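Local coordinates for protein fatty acid synthase 1, isoform A (Drosophila melanogaster, PDB 6FN6) that probably carries out the de novo synthesis of long-chain saturated fatty acids, this part covering the dehydratase, enoylreductase and ketoreductase steps that modify the growing chain, at residues V134-Y145 with Q179-L190. Numbering follows the deposited sequence.
Sequences VYKELRLRGYDY and QFSILSKNLREL
Arg141, at the end of helix 131-141, reaches across to the last turn of helix 170-183 and the loop beyond it, and illustrates how one guanidinium can gather several backbone carbonyls through weak bonds. Its chain, extended from CG to NE, brings one guanidinium face under Arg188 CA and carries NH1 to Ile182 O (3.1 Å) and NH2 to Leu183 O (3.4 Å) and Lys185 O. Arg141 and Arg188 both form salt bridges with Glu137. Side-on, NE and NH2 of Arg141 both grip Glu137 OE2 on its anti side, each at 2.9 Å. Arg188 binds through weak hydrogen bonds, NH2 on OE1 (3.0 Å) and NE on OE2, the two flat groups only 19° apart. Arg971, in helix 963-974 of the ketoreductase region, adds a salt bridge to Glu137 OE2. An alanine in place of Arg141 would probably leave the carbonyls of Ile182, Leu183 and Lys185 without these donors and Glu137 with less charge compensation.

Both segments belong to the predicted C-terminal hotdog fold of the dehydratase, and the axes of 134-141 and 179-183 cross at 78°. Leu183 fills the angle, CD1 against Val134 CG1 and CD2 against Leu138 CD2 (4.0 Å). Beyond the Schellman motif that ends the first helix at Gly142, Leu190 CD1 sits over the centre of the Tyr143 ring in a CH-pi contact, while Ile182 CG2 approaches the Tyr143 hydroxyl, itself bonded to Tyr191 O.

Nearer the predicted catalytic centre, a second polar group forms around Gln179. Tyr135 OH donates to Gln179 OE1 (2.8 Å) in the carbonyl plane, ring and amide nearly perpendicular. Gln179 NE2 lies 3.1 Å above the centre of the Tyr145 ring and also bonds Phe149 O and Asp175, the probable proton donor, an arrangement consistent with Gln179 helping to position Asp175.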
loop_
_atom_site.group_PDB
_atom_site.type_symbol
_atom_site.label_atom_id
_atom_site.label_comp_id
_atom_site.label_asym_id
_atom_site.label_seq_id
_atom_site.Cartn_x
_atom_site.Cartn_y
_atom_site.Cartn_z
ATOM N N VAL A 134 20.274 31.165 17.407
ATOM C CA VAL A 134 19.679 29.931 16.915
ATOM C C VAL A 134 19.385 28.970 18.057
ATOM O O VAL A 134 18.290 28.422 18.147
ATOM C CB VAL A 134 20.591 29.269 15.865
ATOM C CG1 VAL A 134 20.162 27.829 15.596
ATOM C CG2 VAL A 134 20.597 30.076 14.585
ATOM N N TYR A 135 20.367 28.749 18.921
ATOM C CA TYR A 135 20.249 27.707 19.928
ATOM C C TYR A 135 19.497 28.194 21.165
ATOM O O TYR A 135 19.065 27.391 21.990
ATOM C CB TYR A 135 21.634 27.169 20.290
ATOM C CG TYR A 135 22.193 26.306 19.182
ATOM C CD1 TYR A 135 21.750 25.002 19.005
ATOM C CD2 TYR A 135 23.135 26.801 18.293
ATOM C CE1 TYR A 135 22.240 24.214 17.983
ATOM C CE2 TYR A 135 23.632 26.022 17.272
ATOM C CZ TYR A 135 23.178 24.731 17.117
ATOM O OH TYR A 135 23.675 23.946 16.102
ATOM N N LYS A 136 19.349 29.506 21.306
ATOM C CA LYS A 136 18.421 30.039 22.293
ATOM C C LYS A 136 17.000 29.676 21.863
ATOM O O LYS A 136 16.192 29.219 22.670
ATOM C CB LYS A 136 18.574 31.552 22.454
ATOM C CG LYS A 136 17.415 32.193 23.197
ATOM C CD LYS A 136 17.709 33.622 23.614
ATOM C CE LYS A 136 16.611 34.134 24.531
ATOM N NZ LYS A 136 16.717 35.591 24.799
ATOM N N GLU A 137 16.712 29.890 20.583
ATOM C CA GLU A 137 15.416 29.549 20.005
ATOM C C GLU A 137 15.109 28.070 20.224
ATOM O O GLU A 137 14.031 27.710 20.697
ATOM C CB GLU A 137 15.398 29.884 18.507
ATOM C CG GLU A 137 14.234 29.287 17.716
ATOM C CD GLU A 137 12.887 29.809 18.176
ATOM O OE1 GLU A 137 12.857 30.838 18.886
ATOM O OE2 GLU A 137 11.857 29.195 17.825
ATOM N N LEU A 138 16.067 27.219 19.872
ATOM C CA LEU A 138 15.890 25.775 19.967
ATOM C C LEU A 138 15.705 25.312 21.413
ATOM O O LEU A 138 14.892 24.428 21.683
ATOM C CB LEU A 138 17.086 25.058 19.339
ATOM C CG LEU A 138 17.289 25.280 17.836
ATOM C CD1 LEU A 138 18.573 24.625 17.373
ATOM C CD2 LEU A 138 16.114 24.751 17.036
ATOM N N ARG A 139 16.469 25.896 22.334
ATOM C CA ARG A 139 16.353 25.565 23.754
ATOM C C ARG A 139 14.913 25.683 24.236
ATOM O O ARG A 139 14.418 24.820 24.959
ATOM C CB ARG A 139 17.249 26.471 24.604
ATOM C CG ARG A 139 18.652 25.925 24.844
ATOM C CD ARG A 139 19.312 26.582 26.051
ATOM N NE ARG A 139 19.367 28.039 25.935
ATOM C CZ ARG A 139 20.332 28.713 25.316
ATOM N NH1 ARG A 139 21.339 28.072 24.736
ATOM N NH2 ARG A 139 20.287 30.038 25.271
ATOM N N LEU A 140 14.244 26.756 23.834
ATOM C CA LEU A 140 12.871 26.991 24.256
ATOM C C LEU A 140 11.939 25.907 23.741
ATOM O O LEU A 140 10.880 25.661 24.322
ATOM C CB LEU A 140 12.384 28.359 23.777
ATOM C CG LEU A 140 12.564 29.511 24.767
ATOM C CD1 LEU A 140 14.029 29.721 25.117
ATOM C CD2 LEU A 140 11.961 30.775 24.187
ATOM N N ARG A 141 12.328 25.266 22.644
ATOM C CA ARG A 141 11.503 24.224 22.050
ATOM C C ARG A 141 11.730 22.855 22.688
ATOM O O ARG A 141 10.903 21.959 22.540
ATOM C CB ARG A 141 11.767 24.138 20.552
ATOM C CG ARG A 141 11.495 25.430 19.803
ATOM C CD ARG A 141 11.323 25.158 18.321
ATOM N NE ARG A 141 11.509 26.343 17.493
ATOM C CZ ARG A 141 11.266 26.383 16.186
ATOM N NH1 ARG A 141 10.814 25.305 15.554
ATOM N NH2 ARG A 141 11.466 27.504 15.508
ATOM N N GLY A 142 12.840 22.700 23.402
ATOM C CA GLY A 142 13.152 21.442 24.056
ATOM C C GLY A 142 14.501 20.853 23.684
ATOM O O GLY A 142 14.999 19.957 24.369
ATOM N N TYR A 143 15.090 21.341 22.596
ATOM C CA TYR A 143 16.396 20.861 22.158
ATOM C C TYR A 143 17.508 21.416 23.040
ATOM O O TYR A 143 17.699 22.630 23.116
ATOM C CB TYR A 143 16.665 21.253 20.706
ATOM C CG TYR A 143 15.588 20.852 19.729
ATOM C CD1 TYR A 143 15.601 19.601 19.125
ATOM C CD2 TYR A 143 14.569 21.730 19.396
ATOM C CE1 TYR A 143 14.620 19.232 18.224
ATOM C CE2 TYR A 143 13.583 21.372 18.496
ATOM C CZ TYR A 143 13.613 20.123 17.911
ATOM O OH TYR A 143 12.627 19.769 17.016
ATOM N N ASP A 144 18.249 20.526 23.689
ATOM C CA ASP A 144 19.346 20.933 24.560
ATOM C C ASP A 144 20.687 20.542 23.954
ATOM O O ASP A 144 21.468 19.820 24.569
ATOM C CB ASP A 144 19.185 20.291 25.935
ATOM C CG ASP A 144 17.814 20.541 26.533
ATOM O OD1 ASP A 144 17.565 21.672 27.001
ATOM O OD2 ASP A 144 16.980 19.610 26.520
ATOM N N TYR A 145 20.964 21.046 22.757
ATOM C CA TYR A 145 22.178 20.676 22.044
ATOM C C TYR A 145 23.420 21.211 22.748
ATOM O O TYR A 145 23.391 22.276 23.369
ATOM C CB TYR A 145 22.139 21.195 20.604
ATOM C CG TYR A 145 21.089 20.540 19.731
ATOM C CD1 TYR A 145 21.104 19.171 19.498
ATOM C CD2 TYR A 145 20.089 21.293 19.129
ATOM C CE1 TYR A 145 20.146 18.568 18.697
ATOM C CE2 TYR A 145 19.127 20.700 18.326
ATOM C CZ TYR A 145 19.161 19.339 18.116
ATOM O OH TYR A 145 18.209 18.749 17.320
ATOM N N GLN A 179 18.539 20.129 12.254
ATOM C CA GLN A 179 18.271 21.249 13.142
ATOM C C GLN A 179 17.835 22.444 12.308
ATOM O O GLN A 179 16.876 23.139 12.639
ATOM C CB GLN A 179 19.504 21.606 13.971
ATOM C CG GLN A 179 20.001 20.500 14.876
ATOM C CD GLN A 179 21.253 20.903 15.628
ATOM O OE1 GLN A 179 21.683 22.054 15.558
ATOM N NE2 GLN A 179 21.846 19.959 16.346
ATOM N N PHE A 180 18.562 22.678 11.224
ATOM C CA PHE A 180 18.321 23.834 10.377
ATOM C C PHE A 180 16.927 23.808 9.764
ATOM O O PHE A 180 16.273 24.845 9.637
ATOM C CB PHE A 180 19.374 23.909 9.271
ATOM C CG PHE A 180 19.249 25.126 8.412
ATOM C CD1 PHE A 180 19.777 26.337 8.825
ATOM C CD2 PHE A 180 18.595 25.063 7.197
ATOM C CE1 PHE A 180 19.656 27.462 8.038
ATOM C CE2 PHE A 180 18.472 26.181 6.406
ATOM C CZ PHE A 180 19.002 27.383 6.825
ATOM N N SER A 181 16.480 22.621 9.372
ATOM C CA SER A 181 15.156 22.450 8.786
ATOM C C SER A 181 14.062 22.697 9.821
ATOM O O SER A 181 12.975 23.167 9.493
ATOM C CB SER A 181 15.015 21.048 8.200
ATOM O OG SER A 181 13.768 20.885 7.548
ATOM N N ILE A 182 14.363 22.383 11.075
ATOM C CA ILE A 182 13.395 22.533 12.149
ATOM C C ILE A 182 13.214 24.011 12.487
ATOM O O ILE A 182 12.149 24.418 12.952
ATOM C CB ILE A 182 13.824 21.713 13.387
ATOM C CG1 ILE A 182 13.684 20.216 13.101
ATOM C CG2 ILE A 182 12.994 22.088 14.612
ATOM C CD1 ILE A 182 14.407 19.319 14.094
ATOM N N LEU A 183 14.249 24.811 12.240
ATOM C CA LEU A 183 14.188 26.247 12.503
ATOM C C LEU A 183 13.066 26.911 11.721
ATOM O O LEU A 183 12.338 27.749 12.249
ATOM C CB LEU A 183 15.510 26.924 12.141
ATOM C CG LEU A 183 16.594 27.103 13.201
ATOM C CD1 LEU A 183 17.727 27.928 12.614
ATOM C CD2 LEU A 183 16.062 27.754 14.469
ATOM N N SER A 184 12.938 26.537 10.453
ATOM C CA SER A 184 11.968 27.156 9.558
ATOM C C SER A 184 10.525 26.859 9.974
ATOM O O SER A 184 9.606 27.588 9.602
ATOM C CB SER A 184 12.211 26.683 8.122
ATOM O OG SER A 184 12.183 25.270 8.042
ATOM N N LYS A 185 10.331 25.795 10.748
ATOM C CA LYS A 185 8.995 25.433 11.210
ATOM C C LYS A 185 8.428 26.518 12.120
ATOM O O LYS A 185 9.106 27.006 13.022
ATOM C CB LYS A 185 9.025 24.087 11.936
ATOM C CG LYS A 185 9.178 22.895 11.004
ATOM C CD LYS A 185 9.201 21.584 11.771
ATOM C CE LYS A 185 9.044 20.389 10.841
ATOM N NZ LYS A 185 7.667 20.292 10.280
ATOM N N ASN A 186 7.177 26.891 11.871
ATOM C CA ASN A 186 6.560 28.023 12.551
ATOM C C ASN A 186 6.208 27.691 13.999
ATOM O O ASN A 186 6.425 28.501 14.900
ATOM C CB ASN A 186 5.307 28.468 11.795
ATOM C CG ASN A 186 4.828 29.840 12.221
ATOM O OD1 ASN A 186 5.153 30.315 13.309
ATOM N ND2 ASN A 186 4.060 30.492 11.356
ATOM N N LEU A 187 5.657 26.501 14.220
ATOM C CA LEU A 187 5.280 26.079 15.563
ATOM C C LEU A 187 6.532 25.838 16.406
ATOM O O LEU A 187 7.412 25.069 16.024
ATOM C CB LEU A 187 4.417 24.817 15.504
ATOM C CG LEU A 187 3.782 24.342 16.813
ATOM C CD1 LEU A 187 2.785 25.361 17.349
ATOM C CD2 LEU A 187 3.110 22.991 16.616
ATOM N N ARG A 188 6.598 26.498 17.557
ATOM C CA ARG A 188 7.767 26.425 18.426
ATOM C C ARG A 188 7.649 25.288 19.429
ATOM O O ARG A 188 7.595 25.518 20.636
ATOM C CB ARG A 188 7.959 27.747 19.168
ATOM C CG ARG A 188 7.955 28.973 18.273
ATOM C CD ARG A 188 8.062 30.243 19.101
ATOM N NE ARG A 188 9.386 30.413 19.694
ATOM C CZ ARG A 188 9.672 31.303 20.641
ATOM N NH1 ARG A 188 8.724 32.102 21.110
ATOM N NH2 ARG A 188 10.904 31.389 21.123
ATOM N N GLU A 189 7.612 24.061 18.922
ATOM C CA GLU A 189 7.498 22.884 19.771
ATOM C C GLU A 189 8.570 21.865 19.402
ATOM O O GLU A 189 9.318 22.061 18.445
ATOM C CB GLU A 189 6.107 22.266 19.634
ATOM C CG GLU A 189 4.976 23.111 20.204
ATOM C CD GLU A 189 5.111 23.354 21.694
ATOM O OE1 GLU A 189 4.553 24.359 22.183
ATOM O OE2 GLU A 189 5.766 22.535 22.377
ATOM N N LEU A 190 8.644 20.780 20.165
ATOM C CA LEU A 190 9.674 19.771 19.952
ATOM C C LEU A 190 9.287 18.828 18.813
ATOM O O LEU A 190 8.269 18.139 18.882
ATOM C CB LEU A 190 9.926 18.980 21.238
ATOM C CG LEU A 190 11.045 17.938 21.188
ATOM C CD1 LEU A 190 12.387 18.591 20.906
ATOM C CD2 LEU A 190 11.100 17.149 22.487
#